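Local coordinates for protein oxaloacetate acetyl hydrolase (PDB 3LYE) that is an enzyme of the phosphoenolpyruvate phosphomutase family, built on a barrel of alternating strands and helices, and forms an assembly of four subunits, at residues Thr169-Ser174 against Glu178-Arg183; Ala154-Leu159 against Gly191-Leu196; Arg17-Leu20 against Leu26-Cys29; Ala69-Met74 against Ala106-His111. All coordinates share one frame; numbering follows the deposited sequence.

From the N terminus, contact 3 closes first, a short loop that brings helix 12-22 against the start of strand 27-32. Contact 4 follows, joining helices 71-82 and 102-114 round the strand 91-94 that lies between them in sequence. Contact 2 then spans from helix 142-158 to the run into strand 194-197, and contact 1 nests inside that loop, where strand 164-169 ends and helix 177-189 begins. None of the loops cross. Contact 2 is the hub: D193 salt-bridges R17 of contact 3, T155 packs on A106 of contact 4, and L196 pairs with T169 of contact 1. Together they tie helices and strands round much of the barrel.

Contact 1: Thr169-Ser174 against Glu178-Arg183; sequences TDALQS and EECIER
The guanidinium of R183 carries the methyl of A171 over one face, while the carboxylate of E179 meets it in plane at an edge. R183 NE donates to E179 OE1 at 2.8 Å, only 6° out of the guanidinium plane, using the anti lone pair of that oxygen. Residues one helical turn apart can pair in this way, and the bond fixes the rotation of the arginine head. Its other nitrogens are also engaged, NH1 by D124 and NH2 by the carbonyl of V140, which suits a buried charge. The extended arginine chain crosses T169 at about a right angle and sets CD 3.6 Å from T169 OG1.

C180 fills the centre of the contact. Its chi1 of -74° turns the sulfur to lie 3.1 Å from L172 N and 3.8 Å from L172 CB, and its CB rests 3.9 Å from T169 CG2. A small, polarisable thiol fits this narrow gap between backbone and methyls. T169 serves both surfaces: the methyl faces C180, while OG1 accepts from A171 N at 3.2 Å and is also bonded to D124, so that D124 holds both T169 and R183. The hydroxyl bond to the amide two residues on is an ST turn, here at the C-terminal end of strand 164-169, where a barrel chain turns out of the sheet towards its next helix.

Contact 2: Ala154-Leu159 against Gly191-Leu196; sequences ATKRRL and GADVGL
A lysine-aspartate salt bridge, K156 to D193, fastens the last turn of helix 142-158 to the segment that leads from helix 177-189 into strand 194-197. Just before it, G191 ends helix 177-189 in a Schellman motif. Its positive phi, 118°, is readily adopted by a residue without a side chain.

K156 NZ donates to D193 OD1 at 2.9 Å, and the two side chains come from opposite directions. The bond uses the syn lone pair of OD1, on the side of OD2, which stands farther off at 3.4 Å from the same NZ. Lysine has the length to cross from helix to loop: the chain leaves CB with CG flanked by both the backbone N and the carbonyl carbon (chi1 79°), its middle runs extended, and a final bend at chi4 of 81° turns the ammonium to the carboxylate. A water bridges the two segments, accepting from K156 NZ at 2.6 Å and donating to G191 O at 2.7 Å, while K156 CE lies 3.8 Å from that carbonyl.

D193 is shared more widely. OD1 also receives the backbone N of L165, and OD2 takes a salt bridge from R17, so lysine and arginine gather round one carboxylate that should be kept ionised by them. This cluster sits where strands 164-169 and 194-197 begin, with helix 12-22 bringing in R17 and packing L20 on V194. On another side of helix 142-158, T155 packs against helix 102-114, and L159 meets F10 of a second subunit.

Contact 3: Arg17-Leu20 against Leu26-Cys29; sequences RHLL and LIVC
I27 drives its terminal methyl into the flank of helix 12-22, and this is the close part of the contact. I27 CD1 rests 3.6 Å from L19 CB and 4.0 Å from L20 N, in the angle between the side chain of one leucine and the backbone of the next. The longer isoleucine branch reaches there because CG1 stands anti to the carbonyl carbon (chi1 -56°) and chi2 of 159° stretches it onward; CG1 itself is 4.1 Å from L19 CB. The long, slim CG1-CD1 branch of isoleucine lets a residue fixed in a strand reach the helix surface.

Packing loosens away from this point. L20 comes no nearer with its side chain than 4.7 Å, from CB to I27 CD1, and L19, which is partly exposed, touches with its CB. On the outer side of the helix H18 is exposed, and R17 starts out away from the strand, its guanidinium held by E21 and the carbonyl of D162.

Helix 12-22 lies at the N-terminal ends of the strands. Its carbonyls at L19 and L20 are held by R242, just before strand 243-247, whose M244 pairs with I27 through the backbone, while L20 also packs on P217 ahead of strand 219-223.

Contact 4: Ala69-Met74 against Ala106-His111; sequences AQLHDM and ARTVEH
L71 spreads its two methyls over T108 and R107 on the neighbouring helix. L71 CD1 lies 3.5 Å from T108 OG1 and 3.9 Å from T108 CG2, the two side chains running antiparallel, side by side. L71 CD2 meets the aliphatic stem of R107 at CG, 3.9 Å away, and the chains cross at about a right angle. A branched leucine suits this double task: with CG anti to the backbone N (chi1 176°), the chain reaches out from its helix and the two methyls part, CD1 to T108 and CD2 to R107.

Further out, the carbonyls of M104, one turn back, and G98 meet the polar needs of the T108 hydroxyl, so L71 CD1 can pack against OG1 and CG2 without hydrogen bonding. The extended R107 has H111 NE2 3.5 Å above the centre of its guanidinium plane. Behind L71, the N3 aspartate, D73, accepts through OD2 from the backbone N of the N-cap residue, Q70, at 2.9 Å and 179°; an acid is apt at a helix start.

H72 stacks on H72 of a third subunit, and R107 packs on its I68. Helix 71-82 also meets helix 53-61 through D73 and M74, while helix 102-114 turns V109 to helix 142-158.

Contact 1: Thr169-Ser174 against Glu178-Arg183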
loop_
_atom_site.group_PDB
_atom_site.type_symbol
_atom_site.label_atom_id
_atom_site.label_comp_id
_atom_site.label_asym_id
_atom_site.label_seq_id
_atom_site.Cartn_x
_atom_site.Cartn_y
_atom_site.Cartn_z
ATOM N N THR A 169 16.364 23.738 8.703
ATOM C CA THR A 169 15.748 24.680 9.605
ATOM C C THR A 169 14.928 25.638 8.749
ATOM O O THR A 169 15.397 26.201 7.755
ATOM C CB THR A 169 16.684 25.465 10.558
ATOM O OG1 THR A 169 15.890 26.364 11.344
ATOM C CG2 THR A 169 17.712 26.247 9.850
ATOM N N ASP A 170 13.702 25.809 9.196
ATOM C CA ASP A 170 12.727 26.689 8.583
ATOM C C ASP A 170 12.522 27.904 9.490
ATOM O O ASP A 170 11.543 28.619 9.345
ATOM C CB ASP A 170 11.404 25.950 8.476
ATOM C CG ASP A 170 11.381 24.989 7.324
ATOM O OD1 ASP A 170 11.306 25.474 6.187
ATOM O OD2 ASP A 170 11.440 23.768 7.548
ATOM N N ALA A 171 13.465 28.154 10.398
ATOM C CA ALA A 171 13.360 29.274 11.334
ATOM C C ALA A 171 13.687 30.688 10.832
ATOM O O ALA A 171 13.453 31.649 11.561
ATOM C CB ALA A 171 14.252 28.993 12.554
ATOM N N LEU A 172 14.217 30.847 9.627
ATOM C CA LEU A 172 14.561 32.191 9.155
ATOM C C LEU A 172 13.488 33.261 9.240
ATOM O O LEU A 172 13.727 34.331 9.784
ATOM C CB LEU A 172 15.118 32.143 7.736
ATOM C CG LEU A 172 15.726 33.449 7.225
ATOM C CD1 LEU A 172 17.013 33.805 7.954
ATOM C CD2 LEU A 172 15.990 33.329 5.742
ATOM N N GLN A 173 12.309 32.955 8.727
ATOM C CA GLN A 173 11.202 33.902 8.720
ATOM C C GLN A 173 10.745 34.366 10.095
ATOM O O GLN A 173 10.669 35.565 10.367
ATOM C CB GLN A 173 10.030 33.238 7.995
ATOM C CG GLN A 173 8.835 34.114 7.674
ATOM C CD GLN A 173 7.797 33.348 6.869
ATOM O OE1 GLN A 173 6.695 33.838 6.627
ATOM N NE2 GLN A 173 8.146 32.123 6.460
ATOM N N SER A 174 10.455 33.415 10.972
ATOM C CA SER A 174 9.988 33.754 12.301
ATOM C C SER A 174 10.999 34.065 13.389
ATOM O O SER A 174 10.678 34.835 14.305
ATOM C CB SER A 174 9.080 32.639 12.803
ATOM O OG SER A 174 9.823 31.461 13.076
ATOM N N GLU A 178 20.453 34.429 12.818
ATOM C CA GLU A 178 21.253 33.933 13.935
ATOM C C GLU A 178 20.692 32.649 14.509
ATOM O O GLU A 178 21.444 31.728 14.779
ATOM C CB GLU A 178 21.351 34.978 15.062
ATOM C CG GLU A 178 22.409 36.037 14.897
ATOM C CD GLU A 178 22.518 36.922 16.143
ATOM O OE1 GLU A 178 22.767 36.379 17.255
ATOM O OE2 GLU A 178 22.347 38.158 16.005
ATOM N N GLU A 179 19.380 32.605 14.729
ATOM C CA GLU A 179 18.723 31.422 15.274
ATOM C C GLU A 179 18.955 30.229 14.345
ATOM O O GLU A 179 19.224 29.134 14.819
ATOM C CB GLU A 179 17.231 31.667 15.449
ATOM C CG GLU A 179 16.435 30.485 15.957
ATOM C CD GLU A 179 16.885 30.000 17.313
ATOM O OE1 GLU A 179 16.680 28.821 17.647
ATOM O OE2 GLU A 179 17.435 30.809 18.067
ATOM N N CYS A 180 18.882 30.451 13.032
ATOM C CA CYS A 180 19.092 29.370 12.075
ATOM C C CYS A 180 20.480 28.808 12.221
ATOM O O CYS A 180 20.654 27.596 12.260
ATOM C CB CYS A 180 18.925 29.849 10.636
ATOM S SG CYS A 180 17.227 30.147 10.175
ATOM N N ILE A 181 21.472 29.687 12.305
ATOM C CA ILE A 181 22.859 29.274 12.442
ATOM C C ILE A 181 23.070 28.491 13.742
ATOM O O ILE A 181 23.736 27.445 13.751
ATOM C CB ILE A 181 23.807 30.505 12.390
ATOM C CG1 ILE A 181 23.714 31.207 11.022
ATOM C CG2 ILE A 181 25.234 30.094 12.617
ATOM C CD1 ILE A 181 23.879 30.273 9.807
ATOM N N GLU A 182 22.485 28.957 14.839
ATOM C CA GLU A 182 22.652 28.254 16.110
ATOM C C GLU A 182 21.963 26.880 16.050
ATOM O O GLU A 182 22.458 25.901 16.619
ATOM C CB GLU A 182 22.155 29.121 17.266
ATOM C CG GLU A 182 22.919 30.462 17.373
ATOM C CD GLU A 182 22.565 31.267 18.606
ATOM O OE1 GLU A 182 21.643 30.851 19.336
ATOM O OE2 GLU A 182 23.208 32.316 18.844
ATOM N N ARG A 183 20.830 26.793 15.370
ATOM C CA ARG A 183 20.127 25.509 15.256
ATOM C C ARG A 183 20.920 24.512 14.432
ATOM O O ARG A 183 20.961 23.335 14.742
ATOM C CB ARG A 183 18.763 25.679 14.610
ATOM C CG ARG A 183 17.766 26.235 15.543
ATOM C CD ARG A 183 16.385 26.463 14.933
ATOM N NE ARG A 183 15.520 26.959 15.982
ATOM C CZ ARG A 183 14.338 26.471 16.332
ATOM N NH1 ARG A 183 13.764 25.496 15.653
ATOM N NH2 ARG A 183 13.696 26.998 17.362
#

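Contact 2: Ala154-Leu159 against Gly191-Leu196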
loop_
_atom_site.group_PDB
_atom_site.type_symbol
_atom_site.label_atom_id
_atom_site.label_comp_id
_atom_site.label_asym_id
_atom_site.label_seq_id
_atom_site.Cartn_x
_atom_site.Cartn_y
_atom_site.Cartn_z
ATOM N N ALA A 154 20.734 8.519 15.954
ATOM C CA ALA A 154 20.892 7.261 16.676
ATOM C C ALA A 154 20.487 6.088 15.804
ATOM O O ALA A 154 21.091 5.005 15.904
ATOM C CB ALA A 154 20.094 7.260 17.967
ATOM N N THR A 155 19.429 6.265 15.012
ATOM C CA THR A 155 18.981 5.193 14.142
ATOM C C THR A 155 19.997 4.840 13.069
ATOM O O THR A 155 20.302 3.655 12.863
ATOM C CB THR A 155 17.659 5.553 13.466
ATOM O OG1 THR A 155 16.661 5.780 14.454
ATOM C CG2 THR A 155 17.156 4.432 12.546
ATOM N N LYS A 156 20.522 5.848 12.394
ATOM C CA LYS A 156 21.500 5.581 11.347
ATOM C C LYS A 156 22.726 4.893 11.934
ATOM O O LYS A 156 23.294 4.003 11.309
ATOM C CB LYS A 156 21.803 6.812 10.504
ATOM C CG LYS A 156 22.716 7.824 11.042
ATOM C CD LYS A 156 22.594 9.198 10.359
ATOM C CE LYS A 156 23.660 10.222 10.787
ATOM N NZ LYS A 156 25.020 10.104 10.104
ATOM N N ARG A 157 23.120 5.270 13.152
ATOM C CA ARG A 157 24.261 4.642 13.804
ATOM C C ARG A 157 23.960 3.190 14.202
ATOM O O ARG A 157 24.793 2.285 13.974
ATOM C CB ARG A 157 24.644 5.445 15.033
ATOM C CG ARG A 157 25.354 6.714 14.663
ATOM C CD ARG A 157 25.703 7.593 15.884
ATOM N NE ARG A 157 26.302 6.836 17.008
ATOM C CZ ARG A 157 27.572 6.453 17.094
ATOM N NH1 ARG A 157 27.973 5.747 18.142
ATOM N NH2 ARG A 157 28.446 6.769 16.149
ATOM N N ARG A 158 22.782 2.933 14.770
ATOM C CA ARG A 158 22.390 1.579 15.193
ATOM C C ARG A 158 22.367 0.635 13.996
ATOM O O ARG A 158 22.739 -0.545 14.098
ATOM C CB ARG A 158 21.017 1.693 15.850
ATOM C CG ARG A 158 20.334 0.485 16.333
ATOM C CD ARG A 158 19.214 0.929 17.344
ATOM N NE ARG A 158 18.132 1.691 16.695
ATOM C CZ ARG A 158 17.738 2.964 16.909
ATOM N NH1 ARG A 158 18.285 3.801 17.786
ATOM N NH2 ARG A 158 16.711 3.413 16.202
ATOM N N LEU A 159 21.984 1.159 12.844
ATOM C CA LEU A 159 21.909 0.361 11.611
ATOM C C LEU A 159 23.222 0.314 10.835
ATOM O O LEU A 159 23.245 -0.215 9.722
ATOM C CB LEU A 159 20.772 0.873 10.733
ATOM C CG LEU A 159 19.429 0.750 11.430
ATOM C CD1 LEU A 159 18.306 1.315 10.555
ATOM C CD2 LEU A 159 19.071 -0.642 11.845
ATOM N N GLY A 191 24.996 15.164 15.384
ATOM C CA GLY A 191 25.343 14.182 14.377
ATOM C C GLY A 191 24.836 14.378 12.961
ATOM O O GLY A 191 25.087 13.526 12.129
ATOM N N ALA A 192 24.132 15.461 12.673
ATOM C CA ALA A 192 23.685 15.682 11.323
ATOM C C ALA A 192 24.928 15.851 10.442
ATOM O O ALA A 192 25.947 16.425 10.849
ATOM C CB ALA A 192 22.764 16.856 11.246
ATOM N N ASP A 193 24.813 15.381 9.203
ATOM C CA ASP A 193 25.890 15.423 8.246
ATOM C C ASP A 193 25.993 16.643 7.351
ATOM O O ASP A 193 27.077 16.975 6.885
ATOM C CB ASP A 193 25.749 14.201 7.325
ATOM C CG ASP A 193 25.795 12.889 8.081
ATOM O OD1 ASP A 193 24.773 12.167 8.153
ATOM O OD2 ASP A 193 26.895 12.544 8.572
ATOM N N VAL A 194 24.856 17.281 7.112
ATOM C CA VAL A 194 24.750 18.434 6.260
ATOM C C VAL A 194 23.676 19.340 6.802
ATOM O O VAL A 194 22.711 18.870 7.398
ATOM C CB VAL A 194 24.272 17.962 4.838
ATOM C CG1 VAL A 194 24.107 19.119 3.860
ATOM C CG2 VAL A 194 25.203 16.872 4.269
ATOM N N GLY A 195 23.808 20.640 6.579
ATOM C CA GLY A 195 22.806 21.570 7.030
ATOM C C GLY A 195 22.063 22.196 5.844
ATOM O O GLY A 195 22.584 22.278 4.727
ATOM N N LEU A 196 20.816 22.570 6.084
ATOM C CA LEU A 196 19.965 23.199 5.084
ATOM C C LEU A 196 19.200 24.341 5.747
ATOM O O LEU A 196 18.360 24.130 6.612
ATOM C CB LEU A 196 18.983 22.183 4.477
ATOM C CG LEU A 196 17.748 22.695 3.718
ATOM C CD1 LEU A 196 18.077 23.769 2.733
ATOM C CD2 LEU A 196 17.051 21.495 3.052
HETATM O O HOH W 1 26.158 11.043 12.300
#

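Contact 3: Arg17-Leu20 against Leu26-Cys29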
loop_
_atom_site.group_PDB
_atom_site.type_symbol
_atom_site.label_atom_id
_atom_site.label_comp_id
_atom_site.label_asym_id
_atom_site.label_seq_id
_atom_site.Cartn_x
_atom_site.Cartn_y
_atom_site.Cartn_z
ATOM N N ARG A 17 27.720 9.482 0.269
ATOM C CA ARG A 17 28.700 9.841 1.290
ATOM C C ARG A 17 30.069 9.994 0.629
ATOM O O ARG A 17 30.828 10.878 1.012
ATOM C CB ARG A 17 28.736 8.829 2.423
ATOM C CG ARG A 17 29.721 9.263 3.472
ATOM C CD ARG A 17 29.473 8.637 4.762
ATOM N NE ARG A 17 28.182 8.995 5.316
ATOM C CZ ARG A 17 27.945 10.030 6.115
ATOM N NH1 ARG A 17 28.904 10.894 6.427
ATOM N NH2 ARG A 17 26.721 10.202 6.592
ATOM N N HIS A 18 30.384 9.152 -0.356
ATOM C CA HIS A 18 31.667 9.256 -1.054
ATOM C C HIS A 18 31.745 10.620 -1.776
ATOM O O HIS A 18 32.762 11.328 -1.728
ATOM C CB HIS A 18 31.846 8.124 -2.063
ATOM C CG HIS A 18 33.010 8.333 -2.972
ATOM N ND1 HIS A 18 34.303 8.100 -2.568
ATOM C CD2 HIS A 18 33.087 8.814 -4.234
ATOM C CE1 HIS A 18 35.130 8.400 -3.552
ATOM N NE2 HIS A 18 34.418 8.838 -4.574
ATOM N N LEU A 19 30.670 10.995 -2.465
ATOM C CA LEU A 19 30.680 12.274 -3.162
ATOM C C LEU A 19 30.887 13.403 -2.183
ATOM O O LEU A 19 31.621 14.345 -2.458
ATOM C CB LEU A 19 29.373 12.513 -3.915
ATOM C CG LEU A 19 29.165 11.640 -5.148
ATOM C CD1 LEU A 19 27.778 11.827 -5.737
ATOM C CD2 LEU A 19 30.205 11.975 -6.197
ATOM N N LEU A 20 30.233 13.318 -1.034
ATOM C CA LEU A 20 30.349 14.365 -0.032
ATOM C C LEU A 20 31.699 14.487 0.664
ATOM O O LEU A 20 32.234 15.587 0.830
ATOM C CB LEU A 20 29.289 14.124 1.047
ATOM C CG LEU A 20 29.043 15.172 2.134
ATOM C CD1 LEU A 20 28.534 16.464 1.510
ATOM C CD2 LEU A 20 28.059 14.689 3.192
ATOM N N LEU A 26 29.882 20.126 -6.390
ATOM C CA LEU A 26 28.538 20.549 -5.984
ATOM C C LEU A 26 27.680 19.412 -6.531
ATOM O O LEU A 26 27.627 19.192 -7.731
ATOM C CB LEU A 26 28.123 21.881 -6.614
ATOM C CG LEU A 26 26.660 22.238 -6.315
ATOM C CD1 LEU A 26 26.442 22.346 -4.821
ATOM C CD2 LEU A 26 26.257 23.494 -7.010
ATOM N N ILE A 27 26.980 18.716 -5.650
ATOM C CA ILE A 27 26.133 17.577 -6.045
ATOM C C ILE A 27 24.769 18.130 -6.447
ATOM O O ILE A 27 24.025 18.584 -5.588
ATOM C CB ILE A 27 26.088 16.544 -4.906
ATOM C CG1 ILE A 27 27.500 16.078 -4.508
ATOM C CG2 ILE A 27 25.235 15.340 -5.297
ATOM C CD1 ILE A 27 27.553 15.477 -3.113
ATOM N N VAL A 28 24.458 18.076 -7.747
ATOM C CA VAL A 28 23.237 18.610 -8.316
ATOM C C VAL A 28 22.180 17.523 -8.361
ATOM O O VAL A 28 22.329 16.513 -9.034
ATOM C CB VAL A 28 23.558 19.181 -9.714
ATOM C CG1 VAL A 28 22.316 19.542 -10.479
ATOM C CG2 VAL A 28 24.522 20.372 -9.605
ATOM N N CYS A 29 21.068 17.792 -7.688
ATOM C CA CYS A 29 19.975 16.841 -7.584
ATOM C C CYS A 29 18.654 17.377 -8.042
ATOM O O CYS A 29 18.021 18.141 -7.329
ATOM C CB CYS A 29 19.825 16.446 -6.099
ATOM S SG CYS A 29 21.329 15.919 -5.241
#

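Contact 4: Ala69-Met74 against Ala106-His111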
loop_
_atom_site.group_PDB
_atom_site.type_symbol
_atom_site.label_atom_id
_atom_site.label_comp_id
_atom_site.label_asym_id
_atom_site.label_seq_id
_atom_site.Cartn_x
_atom_site.Cartn_y
_atom_site.Cartn_z
ATOM N N ALA A 69 0.706 13.704 2.842
ATOM C CA ALA A 69 1.507 12.501 2.665
ATOM C C ALA A 69 2.110 12.160 4.045
ATOM O O ALA A 69 2.608 13.055 4.745
ATOM C CB ALA A 69 2.597 12.722 1.664
ATOM N N GLN A 70 2.076 10.884 4.405
ATOM C CA GLN A 70 2.641 10.418 5.675
ATOM C C GLN A 70 3.759 9.427 5.365
ATOM O O GLN A 70 4.186 9.287 4.196
ATOM C CB GLN A 70 1.564 9.862 6.605
ATOM C CG GLN A 70 0.461 10.896 6.841
ATOM C CD GLN A 70 -0.478 10.577 7.959
ATOM O OE1 GLN A 70 -0.722 11.387 8.854
ATOM N NE2 GLN A 70 -1.074 9.464 7.881
ATOM N N LEU A 71 4.256 8.738 6.372
ATOM C CA LEU A 71 5.365 7.827 6.143
ATOM C C LEU A 71 5.134 6.811 5.045
ATOM O O LEU A 71 6.005 6.617 4.203
ATOM C CB LEU A 71 5.794 7.112 7.430
ATOM C CG LEU A 71 6.900 6.065 7.246
ATOM C CD1 LEU A 71 8.130 6.690 6.665
ATOM C CD2 LEU A 71 7.183 5.400 8.581
ATOM N N HIS A 72 3.975 6.174 5.013
ATOM C CA HIS A 72 3.746 5.175 4.012
ATOM C C HIS A 72 3.914 5.710 2.603
ATOM O O HIS A 72 4.542 5.070 1.756
ATOM C CB HIS A 72 2.332 4.546 4.169
ATOM C CG HIS A 72 1.888 3.751 2.973
ATOM N ND1 HIS A 72 1.175 4.305 1.929
ATOM C CD2 HIS A 72 2.089 2.455 2.641
ATOM C CE1 HIS A 72 0.946 3.377 1.016
ATOM N NE2 HIS A 72 1.483 2.243 1.430
ATOM N N ASP A 73 3.317 6.859 2.331
ATOM C CA ASP A 73 3.406 7.452 1.005
ATOM C C ASP A 73 4.812 7.814 0.582
ATOM O O ASP A 73 5.247 7.609 -0.545
ATOM C CB ASP A 73 2.540 8.710 0.957
ATOM C CG ASP A 73 1.145 8.463 1.480
ATOM O OD1 ASP A 73 0.377 7.827 0.754
ATOM O OD2 ASP A 73 0.810 8.970 2.580
ATOM N N MET A 74 5.505 8.418 1.528
ATOM C CA MET A 74 6.880 8.841 1.278
ATOM C C MET A 74 7.837 7.692 1.108
ATOM O O MET A 74 8.630 7.682 0.172
ATOM C CB MET A 74 7.318 9.807 2.384
ATOM C CG MET A 74 6.510 11.091 2.412
ATOM S SD MET A 74 6.672 12.160 0.973
ATOM C CE MET A 74 8.344 12.756 1.254
ATOM N N ALA A 106 12.579 7.804 14.066
ATOM C CA ALA A 106 13.428 6.628 13.962
ATOM C C ALA A 106 12.888 5.628 12.947
ATOM O O ALA A 106 13.636 5.101 12.129
ATOM C CB ALA A 106 13.571 5.967 15.322
ATOM N N ARG A 107 11.586 5.368 12.993
ATOM C CA ARG A 107 10.963 4.440 12.049
ATOM C C ARG A 107 11.181 4.917 10.615
ATOM O O ARG A 107 11.484 4.143 9.751
ATOM C CB ARG A 107 9.473 4.339 12.358
ATOM C CG ARG A 107 8.763 3.332 11.473
ATOM C CD ARG A 107 7.345 3.121 11.989
ATOM N NE ARG A 107 6.567 2.206 11.153
ATOM C CZ ARG A 107 6.673 0.881 11.208
ATOM N NH1 ARG A 107 7.482 0.304 12.075
ATOM N NH2 ARG A 107 5.968 0.131 10.366
ATOM N N THR A 108 11.022 6.216 10.394
ATOM C CA THR A 108 11.194 6.798 9.076
ATOM C C THR A 108 12.624 6.597 8.581
ATOM O O THR A 108 12.844 6.158 7.459
ATOM C CB THR A 108 10.826 8.300 9.104
ATOM O OG1 THR A 108 9.434 8.461 9.445
ATOM C CG2 THR A 108 11.072 8.935 7.747
ATOM N N VAL A 109 13.609 6.926 9.423
ATOM C CA VAL A 109 14.981 6.766 9.022
ATOM C C VAL A 109 15.271 5.291 8.739
ATOM O O VAL A 109 15.927 4.983 7.754
ATOM C CB VAL A 109 15.949 7.385 10.084
ATOM C CG1 VAL A 109 17.403 7.040 9.720
ATOM C CG2 VAL A 109 15.743 8.888 10.150
ATOM N N GLU A 110 14.806 4.395 9.612
ATOM C CA GLU A 110 15.055 2.979 9.413
ATOM C C GLU A 110 14.458 2.520 8.092
ATOM O O GLU A 110 15.093 1.772 7.358
ATOM C CB GLU A 110 14.438 2.247 10.578
ATOM C CG GLU A 110 14.461 0.751 10.506
ATOM C CD GLU A 110 13.783 0.158 11.722
ATOM O OE1 GLU A 110 12.774 0.758 12.201
ATOM O OE2 GLU A 110 14.255 -0.885 12.189
ATOM N N HIS A 111 13.212 2.902 7.812
ATOM C CA HIS A 111 12.544 2.502 6.574
ATOM C C HIS A 111 13.246 3.066 5.330
ATOM O O HIS A 111 13.407 2.383 4.329
ATOM C CB HIS A 111 11.068 2.872 6.620
ATOM C CG HIS A 111 10.268 1.960 7.494
ATOM N ND1 HIS A 111 9.072 1.417 7.104
ATOM C CD2 HIS A 111 10.505 1.479 8.735
ATOM C CE1 HIS A 111 8.611 0.625 8.055
ATOM N NE2 HIS A 111 9.477 0.619 9.044
#